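Local coordinates for calcium-regulated actin-bundling protein (Dictyostelium discoideum, PDB 4X3N) that bundles actin filaments under calcium control and may contribute to the structure and reorganization of filopodia and pseudopodia during cell movement, at residues E29-F34 with F170-M175; K39-Q45 with Y88-L94; Q45-F49 with S152-L158; V67-I72 with F102-L106. One frame throughout, in Å; residues are numbered along the deposited sequence.

Contact 1: residues E29-F34 with F170-M175; sequences EAMEFF and FCTRSM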
# COMPACT_ATOMS: atom_id res chain seq x y z
N GLU A 29 16.08 -19.86 -7.09
CA GLU A 29 17.30 -19.25 -6.65
C GLU A 29 17.54 -17.94 -7.41
O GLU A 29 18.02 -16.98 -6.86
CB GLU A 29 18.44 -20.23 -6.92
CG GLU A 29 19.77 -19.86 -6.27
CD GLU A 29 20.96 -20.71 -6.76
OE1 GLU A 29 20.75 -21.87 -7.21
OE2 GLU A 29 22.10 -20.22 -6.71
N ALA A 30 17.26 -17.95 -8.70
CA ALA A 30 17.48 -16.76 -9.53
C ALA A 30 16.41 -15.70 -9.15
O ALA A 30 16.71 -14.53 -9.06
CB ALA A 30 17.38 -17.12 -10.98
N MET A 31 15.16 -16.13 -8.93
CA MET A 31 14.11 -15.22 -8.53
C MET A 31 14.47 -14.54 -7.22
O MET A 31 14.21 -13.36 -7.06
CB MET A 31 12.78 -15.94 -8.41
CG MET A 31 11.59 -15.04 -8.16
SD MET A 31 11.42 -13.71 -9.40
CE MET A 31 10.51 -14.61 -10.69
N GLU A 32 15.11 -15.25 -6.30
CA GLU A 32 15.35 -14.67 -4.99
C GLU A 32 16.39 -13.60 -5.18
O GLU A 32 16.28 -12.50 -4.62
CB GLU A 32 15.83 -15.72 -3.97
CG GLU A 32 16.35 -15.10 -2.66
CD GLU A 32 17.29 -16.04 -1.87
OE1 GLU A 32 17.59 -17.16 -2.34
OE2 GLU A 32 17.72 -15.67 -0.75
N PHE A 33 17.42 -13.94 -5.96
CA PHE A 33 18.46 -12.96 -6.34
C PHE A 33 17.84 -11.72 -6.95
O PHE A 33 18.07 -10.60 -6.54
CB PHE A 33 19.45 -13.59 -7.32
CG PHE A 33 20.44 -12.61 -7.85
CD1 PHE A 33 21.50 -12.17 -7.04
CD2 PHE A 33 20.32 -12.11 -9.10
CE1 PHE A 33 22.43 -11.28 -7.55
CE2 PHE A 33 21.23 -11.22 -9.59
CZ PHE A 33 22.26 -10.78 -8.81
N PHE A 34 17.02 -11.95 -7.97
CA PHE A 34 16.38 -10.88 -8.71
C PHE A 34 15.58 -10.01 -7.78
O PHE A 34 15.66 -8.79 -7.84
CB PHE A 34 15.44 -11.51 -9.73
CG PHE A 34 14.84 -10.55 -10.70
CD1 PHE A 34 13.71 -9.91 -10.41
CD2 PHE A 34 15.42 -10.38 -11.95
CE1 PHE A 34 13.17 -8.99 -11.32
CE2 PHE A 34 14.90 -9.47 -12.86
CZ PHE A 34 13.77 -8.80 -12.57
N PHE A 170 20.18 -11.94 -17.28
CA PHE A 170 20.67 -11.03 -16.28
C PHE A 170 21.14 -11.78 -15.01
O PHE A 170 22.21 -11.50 -14.49
CB PHE A 170 19.61 -9.99 -15.93
CG PHE A 170 19.94 -9.25 -14.67
CD1 PHE A 170 20.98 -8.34 -14.67
CD2 PHE A 170 19.30 -9.54 -13.51
CE1 PHE A 170 21.34 -7.73 -13.52
CE2 PHE A 170 19.65 -8.89 -12.33
CZ PHE A 170 20.67 -8.01 -12.34
N CYS A 171 20.35 -12.72 -14.51
CA CYS A 171 20.70 -13.43 -13.28
C CYS A 171 21.99 -14.27 -13.48
O CYS A 171 22.93 -14.30 -12.64
CB CYS A 171 19.52 -14.30 -12.82
SG CYS A 171 18.07 -13.37 -12.27
N THR A 172 22.08 -14.88 -14.66
CA THR A 172 23.28 -15.65 -15.02
C THR A 172 24.46 -14.78 -15.03
O THR A 172 25.48 -15.16 -14.55
CB THR A 172 23.15 -16.21 -16.43
OG1 THR A 172 22.08 -17.18 -16.45
CG2 THR A 172 24.46 -16.82 -16.92
N ARG A 173 24.34 -13.59 -15.62
CA ARG A 173 25.41 -12.64 -15.66
C ARG A 173 25.76 -12.04 -14.30
O ARG A 173 26.94 -11.76 -14.04
CB ARG A 173 25.10 -11.48 -16.60
CG ARG A 173 25.13 -11.85 -18.07
CD ARG A 173 24.65 -10.68 -18.89
NE ARG A 173 24.50 -10.91 -20.35
CZ ARG A 173 25.13 -10.18 -21.29
NH1 ARG A 173 26.01 -9.21 -21.02
NH2 ARG A 173 24.86 -10.41 -22.54
N SER A 174 24.77 -11.82 -13.45
CA SER A 174 25.01 -11.01 -12.24
C SER A 174 25.20 -11.79 -10.96
O SER A 174 25.87 -11.30 -10.03
CB SER A 174 23.82 -10.02 -12.03
OG SER A 174 24.08 -9.07 -10.91
N MET A 175 24.60 -12.97 -10.88
CA MET A 175 24.73 -13.84 -9.68
C MET A 175 26.18 -14.21 -9.36
O MET A 175 27.02 -14.36 -10.24
CB MET A 175 23.90 -15.08 -9.81
CG MET A 175 22.43 -14.78 -9.66
SD MET A 175 21.39 -16.22 -9.89
CE MET A 175 21.68 -16.93 -8.27

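Contact 2: residues K39-Q45 with Y88-L94; sequences KLPFSQQ and YDEGNDL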
# COMPACT_ATOMS: atom_id res chain seq x y z
N LYS A 39 14.93 -4.75 -4.89
CA LYS A 39 14.62 -3.96 -3.69
C LYS A 39 15.73 -3.06 -3.26
O LYS A 39 15.55 -2.31 -2.33
CB LYS A 39 14.27 -4.88 -2.54
CG LYS A 39 12.91 -5.55 -2.74
CD LYS A 39 11.77 -4.52 -2.65
CE LYS A 39 10.38 -5.16 -2.63
NZ LYS A 39 9.32 -4.09 -2.73
N LEU A 40 16.87 -3.09 -3.93
CA LEU A 40 17.98 -2.18 -3.63
C LEU A 40 17.58 -0.83 -4.13
O LEU A 40 16.69 -0.76 -4.95
CB LEU A 40 19.31 -2.60 -4.32
CG LEU A 40 19.94 -3.90 -3.89
CD1 LEU A 40 21.12 -4.39 -4.73
CD2 LEU A 40 20.32 -3.82 -2.40
N PRO A 41 18.21 0.25 -3.62
CA PRO A 41 17.98 1.56 -4.18
C PRO A 41 18.16 1.55 -5.71
O PRO A 41 18.97 0.78 -6.24
CB PRO A 41 19.02 2.44 -3.51
CG PRO A 41 19.26 1.78 -2.16
CD PRO A 41 19.16 0.29 -2.47
N PHE A 42 17.42 2.40 -6.39
CA PHE A 42 17.44 2.41 -7.86
C PHE A 42 18.87 2.44 -8.43
O PHE A 42 19.15 1.74 -9.43
CB PHE A 42 16.66 3.60 -8.50
CG PHE A 42 15.21 3.77 -8.08
CD1 PHE A 42 14.26 2.80 -8.31
CD2 PHE A 42 14.78 4.97 -7.47
CE1 PHE A 42 12.93 3.01 -7.95
CE2 PHE A 42 13.46 5.19 -7.11
CZ PHE A 42 12.52 4.18 -7.37
N SER A 43 19.76 3.24 -7.84
CA SER A 43 21.11 3.46 -8.36
C SER A 43 21.90 2.14 -8.32
O SER A 43 22.63 1.82 -9.24
CB SER A 43 21.81 4.55 -7.59
OG SER A 43 21.84 4.23 -6.19
N GLN A 44 21.71 1.36 -7.28
CA GLN A 44 22.34 0.09 -7.19
C GLN A 44 21.76 -0.94 -8.16
O GLN A 44 22.45 -1.83 -8.64
CB GLN A 44 22.26 -0.42 -5.77
CG GLN A 44 23.20 0.35 -4.83
CD GLN A 44 23.03 -0.13 -3.40
OE1 GLN A 44 23.17 -1.32 -3.10
NE2 GLN A 44 22.70 0.78 -2.53
N GLN A 45 20.49 -0.84 -8.41
CA GLN A 45 19.85 -1.68 -9.43
C GLN A 45 20.50 -1.37 -10.78
O GLN A 45 20.79 -2.29 -11.62
CB GLN A 45 18.37 -1.36 -9.51
CG GLN A 45 17.49 -1.79 -8.36
CD GLN A 45 16.07 -1.30 -8.47
OE1 GLN A 45 15.46 -1.29 -9.58
NE2 GLN A 45 15.50 -0.92 -7.32
N TYR A 88 15.41 13.46 -0.22
CA TYR A 88 14.83 12.25 -0.75
C TYR A 88 15.70 11.08 -0.42
O TYR A 88 16.85 11.10 -0.76
CB TYR A 88 14.65 12.48 -2.26
CG TYR A 88 14.30 11.27 -2.99
CD1 TYR A 88 13.15 10.56 -2.66
CD2 TYR A 88 15.12 10.78 -4.02
CE1 TYR A 88 12.80 9.44 -3.38
CE2 TYR A 88 14.79 9.64 -4.70
CZ TYR A 88 13.66 8.97 -4.35
OH TYR A 88 13.30 7.86 -4.99
N ASP A 89 15.19 10.03 0.25
CA ASP A 89 15.95 8.82 0.45
C ASP A 89 15.53 7.90 -0.73
O ASP A 89 14.35 7.61 -0.94
CB ASP A 89 15.59 8.12 1.76
CG ASP A 89 15.89 8.96 3.00
OD1 ASP A 89 16.95 9.59 3.05
OD2 ASP A 89 15.05 8.95 3.92
N GLU A 90 16.52 7.48 -1.49
CA GLU A 90 16.29 6.84 -2.77
C GLU A 90 15.41 5.58 -2.64
O GLU A 90 15.67 4.74 -1.82
CB GLU A 90 17.64 6.49 -3.39
CG GLU A 90 17.51 6.23 -4.89
CD GLU A 90 18.80 5.84 -5.58
OE1 GLU A 90 19.84 5.74 -4.97
OE2 GLU A 90 18.73 5.63 -6.78
N GLY A 91 14.42 5.43 -3.54
CA GLY A 91 13.49 4.31 -3.51
C GLY A 91 13.92 3.09 -4.32
O GLY A 91 15.08 2.96 -4.61
N ASN A 92 12.99 2.17 -4.59
CA ASN A 92 13.29 0.93 -5.26
C ASN A 92 12.28 0.50 -6.30
O ASN A 92 12.69 -0.07 -7.34
CB ASN A 92 13.46 -0.26 -4.31
CG ASN A 92 12.41 -0.33 -3.15
OD1 ASN A 92 11.35 0.26 -3.18
ND2 ASN A 92 12.77 -1.04 -2.10
N ASP A 93 11.00 0.68 -6.03
CA ASP A 93 10.00 0.30 -7.03
C ASP A 93 8.69 1.14 -6.93
O ASP A 93 8.50 1.92 -6.02
CB ASP A 93 9.83 -1.17 -6.98
CG ASP A 93 9.18 -1.68 -5.66
OD1 ASP A 93 8.37 -0.99 -5.07
OD2 ASP A 93 9.58 -2.72 -5.18
N LEU A 94 7.88 1.04 -7.96
CA LEU A 94 6.69 1.82 -8.14
C LEU A 94 5.45 0.90 -8.33
O LEU A 94 5.51 -0.14 -9.02
CB LEU A 94 6.80 2.68 -9.40
CG LEU A 94 8.11 3.46 -9.68
CD1 LEU A 94 7.96 4.24 -11.00
CD2 LEU A 94 8.40 4.40 -8.51

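Contact 3: residues Q45-F49 with S152-L158; sequences QAVHF and SFLEYLL. With CA (calcium ion), chain D.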
# COMPACT_ATOMS: atom_id res chain seq x y z
N GLN A 45 20.49 -0.84 -8.41
CA GLN A 45 19.85 -1.68 -9.43
C GLN A 45 20.50 -1.37 -10.78
O GLN A 45 20.79 -2.29 -11.62
CB GLN A 45 18.37 -1.36 -9.51
CG GLN A 45 17.49 -1.79 -8.36
CD GLN A 45 16.07 -1.30 -8.47
OE1 GLN A 45 15.46 -1.29 -9.58
NE2 GLN A 45 15.50 -0.92 -7.32
N ALA A 46 20.64 -0.08 -11.04
CA ALA A 46 21.27 0.44 -12.25
C ALA A 46 22.69 -0.07 -12.43
O ALA A 46 23.09 -0.56 -13.50
CB ALA A 46 21.29 1.95 -12.22
N VAL A 47 23.48 -0.01 -11.36
CA VAL A 47 24.77 -0.54 -11.45
C VAL A 47 24.83 -2.05 -11.62
O VAL A 47 25.70 -2.53 -12.36
CB VAL A 47 25.59 -0.15 -10.22
CG1 VAL A 47 26.80 -1.05 -10.09
CG2 VAL A 47 25.97 1.33 -10.30
N HIS A 48 23.92 -2.81 -11.01
CA HIS A 48 23.86 -4.22 -11.29
C HIS A 48 23.62 -4.43 -12.78
O HIS A 48 24.27 -5.28 -13.43
CB HIS A 48 22.75 -4.95 -10.54
CG HIS A 48 23.16 -5.42 -9.20
ND1 HIS A 48 23.31 -4.55 -8.14
CD2 HIS A 48 23.51 -6.64 -8.75
CE1 HIS A 48 23.69 -5.22 -7.07
NE2 HIS A 48 23.85 -6.49 -7.42
N PHE A 49 22.65 -3.72 -13.29
CA PHE A 49 22.33 -3.85 -14.74
C PHE A 49 23.53 -3.52 -15.64
O PHE A 49 23.89 -4.30 -16.54
CB PHE A 49 21.14 -2.98 -15.08
CG PHE A 49 20.82 -2.96 -16.59
CD1 PHE A 49 20.23 -4.04 -17.16
CD2 PHE A 49 21.16 -1.90 -17.37
CE1 PHE A 49 19.96 -4.08 -18.53
CE2 PHE A 49 20.88 -1.93 -18.75
CZ PHE A 49 20.29 -3.03 -19.29
N SER A 152 10.39 -1.99 -10.67
CA SER A 152 11.68 -1.58 -10.24
C SER A 152 12.39 -0.92 -11.42
O SER A 152 11.98 -1.09 -12.56
CB SER A 152 12.46 -2.78 -9.77
OG SER A 152 12.54 -3.75 -10.82
N PHE A 153 13.46 -0.19 -11.14
CA PHE A 153 14.32 0.34 -12.20
C PHE A 153 14.95 -0.77 -12.97
O PHE A 153 15.03 -0.71 -14.18
CB PHE A 153 15.36 1.27 -11.63
CG PHE A 153 16.02 2.19 -12.63
CD1 PHE A 153 15.29 2.83 -13.59
CD2 PHE A 153 17.39 2.49 -12.50
CE1 PHE A 153 15.93 3.69 -14.52
CE2 PHE A 153 18.03 3.39 -13.41
CZ PHE A 153 17.30 3.94 -14.42
N LEU A 154 15.32 -1.85 -12.27
CA LEU A 154 15.82 -3.06 -12.91
C LEU A 154 14.85 -3.59 -13.96
O LEU A 154 15.25 -3.92 -15.04
CB LEU A 154 16.12 -4.20 -11.96
CG LEU A 154 16.71 -5.50 -12.55
CD1 LEU A 154 18.11 -5.34 -13.14
CD2 LEU A 154 16.76 -6.56 -11.48
N GLU A 155 13.59 -3.70 -13.59
CA GLU A 155 12.58 -4.26 -14.49
C GLU A 155 12.36 -3.34 -15.69
O GLU A 155 12.28 -3.82 -16.81
CB GLU A 155 11.29 -4.54 -13.71
CG GLU A 155 11.41 -5.78 -12.86
CD GLU A 155 10.27 -5.89 -11.89
OE1 GLU A 155 10.13 -4.98 -11.07
OE2 GLU A 155 9.52 -6.88 -11.98
N TYR A 156 12.29 -2.04 -15.46
CA TYR A 156 12.26 -1.06 -16.56
C TYR A 156 13.45 -1.25 -17.51
O TYR A 156 13.30 -1.26 -18.75
CB TYR A 156 12.20 0.39 -16.03
CG TYR A 156 12.78 1.38 -17.01
CD1 TYR A 156 12.03 1.82 -18.11
CD2 TYR A 156 14.04 1.93 -16.83
CE1 TYR A 156 12.56 2.76 -19.01
CE2 TYR A 156 14.59 2.82 -17.72
CZ TYR A 156 13.85 3.23 -18.85
OH TYR A 156 14.39 4.16 -19.76
N LEU A 157 14.64 -1.39 -16.95
CA LEU A 157 15.84 -1.56 -17.76
C LEU A 157 15.89 -2.78 -18.62
O LEU A 157 16.23 -2.73 -19.80
CB LEU A 157 17.09 -1.51 -16.91
CG LEU A 157 17.31 -0.13 -16.32
CD1 LEU A 157 18.40 -0.17 -15.24
CD2 LEU A 157 17.78 0.92 -17.36
N LEU A 158 15.51 -3.91 -18.04
CA LEU A 158 15.53 -5.14 -18.75
C LEU A 158 14.59 -5.14 -19.94
O LEU A 158 14.91 -5.73 -21.00
CB LEU A 158 15.14 -6.25 -17.82
CG LEU A 158 16.21 -7.09 -17.09
CD1 LEU A 158 17.65 -6.84 -17.34
CD2 LEU A 158 15.85 -7.29 -15.66
CA CA D . 8.07 -6.27 -10.01
O HOH W 1 9.61 -5.83 -8.24

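Contact 4: residues V67-I72 with F102-L106; sequences VGWETI and FYEQL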
# COMPACT_ATOMS: atom_id res chain seq x y z
N VAL A 67 18.56 10.45 -17.62
CA VAL A 67 17.14 10.46 -17.97
C VAL A 67 16.38 9.35 -17.30
O VAL A 67 15.35 9.60 -16.70
CB VAL A 67 16.93 10.30 -19.48
CG1 VAL A 67 15.46 10.47 -19.86
CG2 VAL A 67 17.77 11.30 -20.27
N GLY A 68 16.83 8.10 -17.42
CA GLY A 68 16.10 6.98 -16.79
C GLY A 68 16.04 7.11 -15.28
O GLY A 68 14.94 7.17 -14.65
N TRP A 69 17.21 7.23 -14.67
CA TRP A 69 17.28 7.36 -13.21
C TRP A 69 16.56 8.59 -12.67
O TRP A 69 15.82 8.49 -11.64
CB TRP A 69 18.73 7.34 -12.79
CG TRP A 69 19.00 7.24 -11.34
CD1 TRP A 69 18.40 6.44 -10.48
CD2 TRP A 69 20.03 7.94 -10.61
NE1 TRP A 69 19.00 6.58 -9.22
CE2 TRP A 69 19.96 7.53 -9.29
CE3 TRP A 69 20.98 8.92 -10.94
CZ2 TRP A 69 20.80 8.04 -8.29
CZ3 TRP A 69 21.83 9.41 -9.95
CH2 TRP A 69 21.74 8.97 -8.65
N GLU A 70 16.81 9.75 -13.28
CA GLU A 70 16.21 10.98 -12.79
C GLU A 70 14.75 10.87 -12.83
O GLU A 70 14.09 11.31 -11.90
CB GLU A 70 16.60 12.20 -13.60
CG GLU A 70 18.03 12.66 -13.25
CD GLU A 70 18.17 13.01 -11.76
OE1 GLU A 70 17.27 13.71 -11.26
OE2 GLU A 70 19.17 12.59 -11.09
N THR A 71 14.23 10.27 -13.90
CA THR A 71 12.80 10.26 -14.03
C THR A 71 12.12 9.33 -13.01
O THR A 71 11.05 9.65 -12.52
CB THR A 71 12.37 9.97 -15.48
OG1 THR A 71 13.07 10.86 -16.33
CG2 THR A 71 10.90 10.18 -15.65
N ILE A 72 12.74 8.19 -12.67
CA ILE A 72 12.11 7.24 -11.79
C ILE A 72 12.19 7.80 -10.42
O ILE A 72 11.22 7.66 -9.63
CB ILE A 72 12.66 5.77 -11.92
CG1 ILE A 72 11.67 4.74 -11.37
CG2 ILE A 72 14.00 5.60 -11.26
CD1 ILE A 72 11.92 3.25 -11.74
N PHE A 102 5.67 7.53 -14.43
CA PHE A 102 7.08 7.38 -14.82
C PHE A 102 7.22 7.27 -16.32
O PHE A 102 7.91 8.07 -16.95
CB PHE A 102 7.73 6.22 -14.06
CG PHE A 102 9.00 5.71 -14.65
CD1 PHE A 102 10.12 6.46 -14.64
CD2 PHE A 102 9.08 4.42 -15.15
CE1 PHE A 102 11.29 5.98 -15.17
CE2 PHE A 102 10.24 3.92 -15.71
CZ PHE A 102 11.37 4.70 -15.71
N TYR A 103 6.54 6.34 -16.92
CA TYR A 103 6.75 6.12 -18.33
C TYR A 103 6.23 7.30 -19.15
O TYR A 103 6.79 7.65 -20.18
CB TYR A 103 6.01 4.87 -18.77
CG TYR A 103 6.78 3.61 -18.61
CD1 TYR A 103 7.70 3.21 -19.57
CD2 TYR A 103 6.59 2.83 -17.47
CE1 TYR A 103 8.43 2.04 -19.41
CE2 TYR A 103 7.29 1.68 -17.29
CZ TYR A 103 8.21 1.28 -18.25
OH TYR A 103 8.87 0.12 -18.03
N GLU A 104 5.13 7.90 -18.69
CA GLU A 104 4.60 9.09 -19.35
C GLU A 104 5.53 10.24 -19.30
O GLU A 104 5.72 10.90 -20.28
CB GLU A 104 3.24 9.47 -18.81
CG GLU A 104 2.23 8.46 -19.33
CD GLU A 104 0.80 8.84 -18.98
OE1 GLU A 104 0.61 9.77 -18.13
OE2 GLU A 104 -0.09 8.14 -19.51
N GLN A 105 6.17 10.46 -18.16
CA GLN A 105 7.17 11.49 -18.05
C GLN A 105 8.39 11.20 -18.95
O GLN A 105 8.88 12.12 -19.57
CB GLN A 105 7.53 11.75 -16.59
CG GLN A 105 8.59 12.80 -16.35
CD GLN A 105 8.35 14.13 -17.08
OE1 GLN A 105 7.21 14.60 -17.22
NE2 GLN A 105 9.45 14.75 -17.52
N LEU A 106 8.81 9.94 -19.07
CA LEU A 106 9.89 9.58 -19.95
C LEU A 106 9.63 9.96 -21.38
O LEU A 106 10.51 10.48 -22.07
CB LEU A 106 10.11 8.08 -19.96
CG LEU A 106 11.04 7.45 -18.94
CD1 LEU A 106 11.14 5.96 -19.19
CD2 LEU A 106 12.44 8.11 -18.90

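Contact 1: residues E29-F34 with F170-M175
Phe33 and Met175 are the chief bumps in a steep helix-helix packing that fits helix 28-38 against the C-terminal end of helix 167-174, close to the EF-hand-like calcium site. The two short segments cross at 78°, their axes 10.1 Å apart at the closest point. Where the backbones come nearest, small residues meet: Ala30 CB rests 4.0 Å from Cys171 CB, and bulkier groups fill in around the pair. The Phe33 side chain leaves its helix with CG anti to the backbone N (chi1 174°), which lays the ring into a socket lined by Phe170, Cys171, Ser174 and Met175. Met175 CG covers one face in a CH-pi contact, 3.5 Å from the centroid of the Phe33 ring. At the rim, Ser174 OG lies in the plane of that ring, 3.3 Å from Phe33 CZ. The sulfur of Cys171 is wedged between two aromatic edges, those of Phe33 and Phe34, with SG 4.0 Å from Phe34 CD2. Phe34 also reaches Leu154 and Leu158 of helix 153-160. With an alanine at position Phe33, the socket would probably gape, and Met175 would lose the ring face that it lies along. Met175 is the first residue past the helix, and a bend about its last torsion (chi3 78°) turns the methyl group back, placing Met175 CE 3.7 Å from Glu29 OE2.

Contact 2: residues K39-Q45 with Y88-L94
The backbones of Pro41 and Asn92 approach to 4.9 Å, CA to CA, where the turn entering helix 42-57 meets the loop entering strand 93-95. That strand pairs antiparallel with 150-152, consistent with the small sheet that links paired EF-hand loops. Pro41 is the N-cap of the helix, and the next residue ties the backbones together: Phe42 N donates to Gly91 O at 3.0 Å. The same carbonyl oxygen sits over the centre of the Phe42 ring, while Tyr88 OH, itself bonded to Asp76 and to Gly91 N, comes to the ring's edge. Two side-chain amides tie the helix start and its preceding turn to the loop. Gln45 NE2 uses both hydrogens within its amide plane, one toward Leu40 O at 2.7 Å and one, almost perfectly straight, toward Asn92 O at 2.9 Å, which fixes the rotation of the group. Asn92 ND2 donates in turn to Lys39 O at 3.1 Å. Glu90 extends its carboxylate to the first turn of the helix: OE1 receives Ser43 OG at 2.8 Å, and OE2, which also takes Trp69 NE1, has a weak bond from Ser43 N. A negative charge there probably favours the helix start. The exposed Lys39 kinks about its second torsion (chi2 -69°) to salt-bridge the buried Asp93, whose OD1 turns to Arg150; Lys39 NZ meets the syn lone pair of Asp93 OD2 at 2.8 Å.

Contact 3: residues Q45-F49 with S152-L158
Phe49 packs on Leu154, Leu157 and Leu158, where helix 42-57 runs beside helix 153-160 at 36°. Its CB lies 4.3 Å from Leu154 CD1 and touches Leu157 CD1, as do CG and CD2, the latter at 3.9 Å. With CG anti to the backbone N (chi1 175°), the ring is carried onto Leu157, whose CB stands almost squarely over one face, 3.9 Å from the centroid of the Phe49 ring. Along the rim, Phe49 CD1 and CE1 meet Leu158 CD1, and the tip, CZ, comes to 4.1 Å from Leu157 O. One turn earlier, Ala46 CB meets the edge of the Phe153 ring, and Gln45 OE1 accepts Leu154 N at 2.8 Å, in its carbonyl plane, while its NE2 is held by Leu40 O. In the capping box there, Glu155 N donates to Ser152 OG, and Ser152 N and OG donate back to Glu155 OE1, restraining the carboxylate while it grips the calcium ion with OE1 at 2.7 Å and OE2 at 2.5 Å. Asp144, Asn146, Asp148, Arg150 O and a water complete the shell, and the bidentate glutamate at the exiting helix's start is characteristic of an EF-hand calcium site.

Contact 4: residues V67-I72 with F102-L106
Thr71 and Ile72 pack on Phe102, Gln105 and Leu106 in a buried helix-helix contact that joins helix 61-79 to helix 96-111 across the core of the calcium-binding part of the fold. The short segments cross at a slant, with 133° between their N-to-C directions, and their axes come within 9.6 Å. Phe102 drives its ring in beside Ile72: CE1 touches Ile72 CB at 3.5 Å, and Ile72 CG1 lies over one face, 16° off the ring normal, as a CH-pi contact. Near the plane of the same ring, at its edge, sits Gly68 O. Phe102 also makes an edge-to-face stack with Tyr156 of helix 153-160, so the ring links three helices. One turn on, the CD2 methyl of Leu106 settles into a hollow framed by Val67, Gly68 and Thr71, with Val67 CG1 4.0 Å from it. Thr71 turns both branches to use. Its hydroxyl stands beside the backbone N (chi1 -51°) and folds back to donate to Val67 O at 2.6 Å, while CG2 projects across to Gln105 CG at 3.6 Å. Putting an alanine in place of Thr71 would probably cost Val67 O its hydroxyl donor, leaving the backbone bond from Thr71 N, and open a gap next to Gln105 and Leu106. No hydrogen bond passes between the two segments; the Thr71 hydroxyl is satisfied within its own helix, and cohesion across the interface therefore depends on close-fitting apolar surfaces.

How the contacts relate
From the N terminus, helix 28-38 opens the widest loop, closed by contact 1 only when helix 167-174 returns; the other three contacts are nested inside it. Residues 39-45 next join the loop before strand 93-95 in contact 2, and helix 42-57, which begins within that segment, continues into contact 3 with helix 153-160. Contacts 2 and 3 share Gln45 and cross along the chain. Helix 61-79 then meets helix 96-111 in contact 4, which crosses contact 2 but is nested within contact 3. Contact 3 touches all the others: Ser174 packs on His48, Phe42 meets Phe153, and Tyr156 packs on Leu106, binding the helices around the calcium site into one core.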